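Local coordinates for TadZ (Pseudomonas aeruginosa, PDB 4LDA), which is a pilus assembly protein that may bind and hydrolyse ATP as a full-length protein, represented here by its CheY-like, receiver-type N-terminal domain, at residues A[75-87]-A[95-107]. Numbering follows the deposited sequence. Where two conformers were deposited one is given.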
loop_
_atom_site.group_PDB
_atom_site.type_symbol
_atom_site.label_atom_id
_atom_site.label_comp_id
_atom_site.label_asym_id
_atom_site.label_seq_id
_atom_site.Cartn_x
_atom_site.Cartn_y
_atom_site.Cartn_z
ATOM N N ARG A 75 13.310 -1.107 -2.451
ATOM C CA ARG A 75 12.547 -1.422 -3.664
ATOM C C ARG A 75 12.032 -0.114 -4.282
ATOM O O ARG A 75 10.942 0.357 -3.942
ATOM C CB ARG A 75 11.394 -2.414 -3.360
ATOM C CG ARG A 75 11.737 -3.907 -3.511
ATOM C CD ARG A 75 12.754 -4.382 -2.507
ATOM N NE ARG A 75 13.041 -5.816 -2.567
ATOM C CZ ARG A 75 14.066 -6.373 -1.933
ATOM N NH1 ARG A 75 14.911 -5.625 -1.235
ATOM N NH2 ARG A 75 14.273 -7.678 -2.014
ATOM N N PRO A 76 12.826 0.512 -5.173
ATOM C CA PRO A 76 12.418 1.819 -5.724
ATOM C C PRO A 76 11.221 1.738 -6.677
ATOM O O PRO A 76 10.507 2.735 -6.842
ATOM C CB PRO A 76 13.668 2.300 -6.475
ATOM C CG PRO A 76 14.788 1.431 -5.976
ATOM C CD PRO A 76 14.163 0.121 -5.658
HETATM N N MSE A 77 10.998 0.561 -7.289
HETATM C CA MSE A 77 9.913 0.337 -8.248
HETATM C C MSE A 77 8.579 -0.009 -7.557
HETATM O O MSE A 77 7.544 -0.062 -8.230
HETATM C CB MSE A 77 10.300 -0.779 -9.236
HETATM C CG MSE A 77 11.480 -0.408 -10.165
HETATM SE SE MSE A 77 11.231 1.236 -11.271
HETATM C CE MSE A 77 11.890 2.676 -10.047
ATOM N N LEU A 78 8.606 -0.241 -6.228
ATOM C CA LEU A 78 7.427 -0.573 -5.433
ATOM C C LEU A 78 6.506 0.642 -5.303
ATOM O O LEU A 78 6.977 1.747 -5.004
ATOM C CB LEU A 78 7.852 -1.077 -4.028
ATOM C CG LEU A 78 6.731 -1.441 -3.029
ATOM C CD1 LEU A 78 6.039 -2.730 -3.414
ATOM C CD2 LEU A 78 7.271 -1.547 -1.624
ATOM N N SER A 79 5.193 0.430 -5.520
ATOM C CA SER A 79 4.187 1.473 -5.335
ATOM C C SER A 79 3.614 1.346 -3.923
ATOM O O SER A 79 2.998 0.333 -3.599
ATOM C CB SER A 79 3.090 1.398 -6.396
ATOM O OG SER A 79 3.604 1.494 -7.710
ATOM N N VAL A 80 3.882 2.337 -3.065
ATOM C CA VAL A 80 3.361 2.338 -1.704
ATOM C C VAL A 80 2.121 3.265 -1.701
ATOM O O VAL A 80 2.219 4.434 -2.081
ATOM C CB VAL A 80 4.429 2.714 -0.633
ATOM C CG1 VAL A 80 3.825 2.742 0.765
ATOM C CG2 VAL A 80 5.607 1.751 -0.669
ATOM N N VAL A 81 0.957 2.712 -1.326
ATOM C CA VAL A 81 -0.310 3.442 -1.225
ATOM C C VAL A 81 -0.684 3.551 0.250
ATOM O O VAL A 81 -0.880 2.534 0.912
ATOM C CB VAL A 81 -1.457 2.787 -2.060
ATOM C CG1 VAL A 81 -2.746 3.595 -1.943
ATOM C CG2 VAL A 81 -1.060 2.626 -3.529
ATOM N N ALA A 82 -0.771 4.782 0.766
ATOM C CA ALA A 82 -1.137 5.017 2.165
ATOM C C ALA A 82 -2.652 5.028 2.336
ATOM O O ALA A 82 -3.372 5.421 1.429
ATOM C CB ALA A 82 -0.541 6.327 2.656
ATOM N N ILE A 83 -3.127 4.549 3.481
ATOM C CA ILE A 83 -4.541 4.492 3.859
ATOM C C ILE A 83 -4.680 5.316 5.145
ATOM O O ILE A 83 -3.994 5.036 6.118
ATOM C CB ILE A 83 -5.068 3.031 4.013
ATOM C CG1 ILE A 83 -4.881 2.189 2.746
ATOM C CG2 ILE A 83 -6.527 2.982 4.505
ATOM C CD1 ILE A 83 -4.950 0.648 3.030
ATOM N N GLY A 84 -5.428 6.405 5.092
ATOM C CA GLY A 84 -5.589 7.242 6.262
ATOM C C GLY A 84 -6.627 8.318 6.081
ATOM O O GLY A 84 -7.303 8.377 5.048
ATOM N N ASP A 85 -6.716 9.190 7.087
ATOM C CA ASP A 85 -7.640 10.312 7.163
ATOM C C ASP A 85 -7.324 11.368 6.077
ATOM O O ASP A 85 -6.319 12.075 6.156
ATOM C CB ASP A 85 -7.551 10.921 8.580
ATOM C CG ASP A 85 -8.539 12.030 8.902
ATOM O OD1 ASP A 85 -9.520 12.199 8.133
ATOM O OD2 ASP A 85 -8.352 12.713 9.948
ATOM N N GLY A 86 -8.230 11.479 5.102
ATOM C CA GLY A 86 -8.144 12.431 4.004
ATOM C C GLY A 86 -8.366 13.882 4.400
ATOM O O GLY A 86 -8.151 14.793 3.589
ATOM N N LEU A 87 -8.850 14.111 5.631
ATOM C CA LEU A 87 -9.074 15.457 6.174
ATOM C C LEU A 87 -7.782 16.031 6.831
ATOM O O LEU A 87 -7.719 17.222 7.130
ATOM C CB LEU A 87 -10.213 15.427 7.202
ATOM C CG LEU A 87 -11.610 15.080 6.719
ATOM C CD1 LEU A 87 -12.521 14.760 7.922
ATOM C CD2 LEU A 87 -12.213 16.213 5.926
ATOM N N ALA A 95 3.073 11.230 4.501
ATOM C CA ALA A 95 3.017 9.981 3.726
ATOM C C ALA A 95 3.725 10.140 2.388
ATOM O O ALA A 95 4.558 9.299 2.044
ATOM C CB ALA A 95 1.573 9.557 3.507
HETATM N N MSE A 96 3.446 11.251 1.672
HETATM C CA MSE A 96 4.065 11.587 0.384
HETATM C C MSE A 96 5.574 11.789 0.549
HETATM O O MSE A 96 6.335 11.276 -0.272
HETATM C CB MSE A 96 3.428 12.823 -0.256
HETATM C CG MSE A 96 1.887 12.711 -0.458
HETATM SE SE MSE A 96 1.114 11.199 -1.492
HETATM C CE MSE A 96 1.571 11.829 -3.302
ATOM N N ARG A 97 6.003 12.503 1.613
ATOM C CA ARG A 97 7.413 12.735 1.909
ATOM C C ARG A 97 8.140 11.423 2.226
ATOM O O ARG A 97 9.290 11.271 1.814
ATOM C CB ARG A 97 7.584 13.710 3.075
ATOM C CG ARG A 97 7.284 15.175 2.763
ATOM C CD ARG A 97 7.625 16.110 3.953
ATOM N NE ARG A 97 6.464 16.703 4.660
ATOM C CZ ARG A 97 6.016 16.329 5.864
ATOM N NH1 ARG A 97 6.640 15.374 6.549
ATOM N NH2 ARG A 97 4.953 16.921 6.400
ATOM N N ALA A 98 7.477 10.477 2.948
ATOM C CA ALA A 98 8.017 9.152 3.305
ATOM C C ALA A 98 8.296 8.307 2.048
ATOM O O ALA A 98 9.209 7.484 2.067
ATOM C CB ALA A 98 7.057 8.419 4.225
ATOM N N GLY A 99 7.519 8.522 0.978
ATOM C CA GLY A 99 7.675 7.819 -0.293
ATOM C C GLY A 99 6.419 7.200 -0.868
ATOM O O GLY A 99 6.490 6.558 -1.919
ATOM N N ALA A 100 5.258 7.384 -0.203
ATOM C CA ALA A 100 3.985 6.858 -0.690
ATOM C C ALA A 100 3.565 7.583 -1.972
ATOM O O ALA A 100 3.584 8.801 -2.030
ATOM C CB ALA A 100 2.909 6.975 0.371
ATOM N N ARG A 101 3.269 6.815 -3.018
ATOM C CA ARG A 101 2.897 7.269 -4.359
ATOM C C ARG A 101 1.469 7.853 -4.355
ATOM O O ARG A 101 1.216 8.819 -5.087
ATOM C CB ARG A 101 3.007 6.061 -5.331
ATOM C CG ARG A 101 3.216 6.401 -6.813
ATOM C CD ARG A 101 3.897 5.256 -7.564
ATOM N NE ARG A 101 5.309 5.088 -7.171
ATOM C CZ ARG A 101 6.147 4.175 -7.671
ATOM N NH1 ARG A 101 5.730 3.312 -8.591
ATOM N NH2 ARG A 101 7.403 4.114 -7.244
ATOM N N ASP A 102 0.556 7.243 -3.564
ATOM C CA ASP A 102 -0.847 7.646 -3.485
ATOM C C ASP A 102 -1.381 7.523 -2.036
ATOM O O ASP A 102 -0.734 6.897 -1.192
ATOM C CB ASP A 102 -1.687 6.792 -4.457
ATOM C CG ASP A 102 -1.214 6.846 -5.906
ATOM O OD1 ASP A 102 -0.294 6.072 -6.263
ATOM O OD2 ASP A 102 -1.774 7.646 -6.685
ATOM N N PHE A 103 -2.546 8.159 -1.756
ATOM C CA PHE A 103 -3.226 8.168 -0.456
ATOM C C PHE A 103 -4.735 7.978 -0.650
ATOM O O PHE A 103 -5.365 8.756 -1.371
ATOM C CB PHE A 103 -2.940 9.507 0.256
ATOM C CG PHE A 103 -3.238 9.524 1.738
ATOM C CD1 PHE A 103 -4.547 9.628 2.201
ATOM C CD2 PHE A 103 -2.206 9.531 2.669
ATOM C CE1 PHE A 103 -4.815 9.698 3.554
ATOM C CE2 PHE A 103 -2.477 9.561 4.033
ATOM C CZ PHE A 103 -3.774 9.660 4.465
ATOM N N ILE A 104 -5.307 6.950 -0.017
ATOM C CA ILE A 104 -6.735 6.642 -0.107
ATOM C C ILE A 104 -7.311 6.616 1.305
ATOM O O ILE A 104 -6.581 6.418 2.274
ATOM C CB ILE A 104 -7.029 5.316 -0.889
ATOM C CG1 ILE A 104 -6.222 4.126 -0.323
ATOM C CG2 ILE A 104 -6.738 5.522 -2.393
ATOM C CD1 ILE A 104 -6.536 2.747 -0.888
ATOM N N THR A 105 -8.606 6.875 1.420
ATOM C CA THR A 105 -9.273 6.838 2.713
ATOM C C THR A 105 -10.063 5.535 2.782
ATOM O O THR A 105 -10.733 5.135 1.824
ATOM C CB THR A 105 -10.141 8.093 2.975
ATOM O OG1 THR A 105 -9.299 9.236 2.926
ATOM C CG2 THR A 105 -10.839 8.070 4.341
ATOM N N TYR A 106 -9.936 4.864 3.937
ATOM C CA TYR A 106 -10.649 3.637 4.241
ATOM C C TYR A 106 -12.149 3.845 4.074
ATOM O O TYR A 106 -12.699 4.800 4.612
ATOM C CB TYR A 106 -10.312 3.177 5.660
ATOM C CG TYR A 106 -11.236 2.121 6.198
ATOM C CD1 TYR A 106 -11.325 0.873 5.592
ATOM C CD2 TYR A 106 -11.972 2.340 7.355
ATOM C CE1 TYR A 106 -12.187 -0.106 6.081
ATOM C CE2 TYR A 106 -12.827 1.369 7.861
ATOM C CZ TYR A 106 -12.914 0.138 7.233
ATOM O OH TYR A 106 -13.745 -0.833 7.723
ATOM N N GLY A 107 -12.779 2.986 3.295
ATOM C CA GLY A 107 -14.205 3.079 3.023
ATOM C C GLY A 107 -14.520 3.745 1.703
ATOM O O GLY A 107 -15.686 4.032 1.411
HETATM O O HOH W 1 5.699 4.283 -3.664
#
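Ala82 and Phe103 pair in parallel register across strands 79-83 and 102-104, the two strands of a beta-alpha-beta crossover, through helix 89-98, that adds the edge strand of the CheY-like receiver fold. Ala82 spends both backbone polar groups on the neighbour: its N donates to Asp102 O (2.9 Å), and its O receives Ile104 N (2.9 Å). The Phe103 side chain leans toward strand 79-83. Its CB leaves the sheet on the face that carries Ala82; CG, anti to the backbone N (chi1 -164°), lies near Ala82 O, which sits over one ring face. CD2 meets Ala82 CB at 3.6 Å, and CE2 stays close to that methyl. On the other ring edge CD1 nears Gly84 O, CE1 comes 3.2 Å from it, and CZ reaches Gly84 CA (3.5 Å). Ala95 CB, from the connecting helix, stands in the ring plane at its edge. On the sheet face carrying Val81, Ile83 and Ile104, the two isoleucines lie side by side, CG1 to CG1 at 3.9 Å, Ile83 against Leu19 and Ile104 against Trp18 of helix 13-22. Arg101 N donates to Val80 O (2.8 Å); its chain, bent at chi3, sets the guanidinium with Leu78 O and Ser79 CA over one face and a weak NH2 bond to Pro76 O. Beyond Phe103, Thr105 OG1 donates to Gly84 O at 3.0 Å, nearly in line with the carbonyl bond.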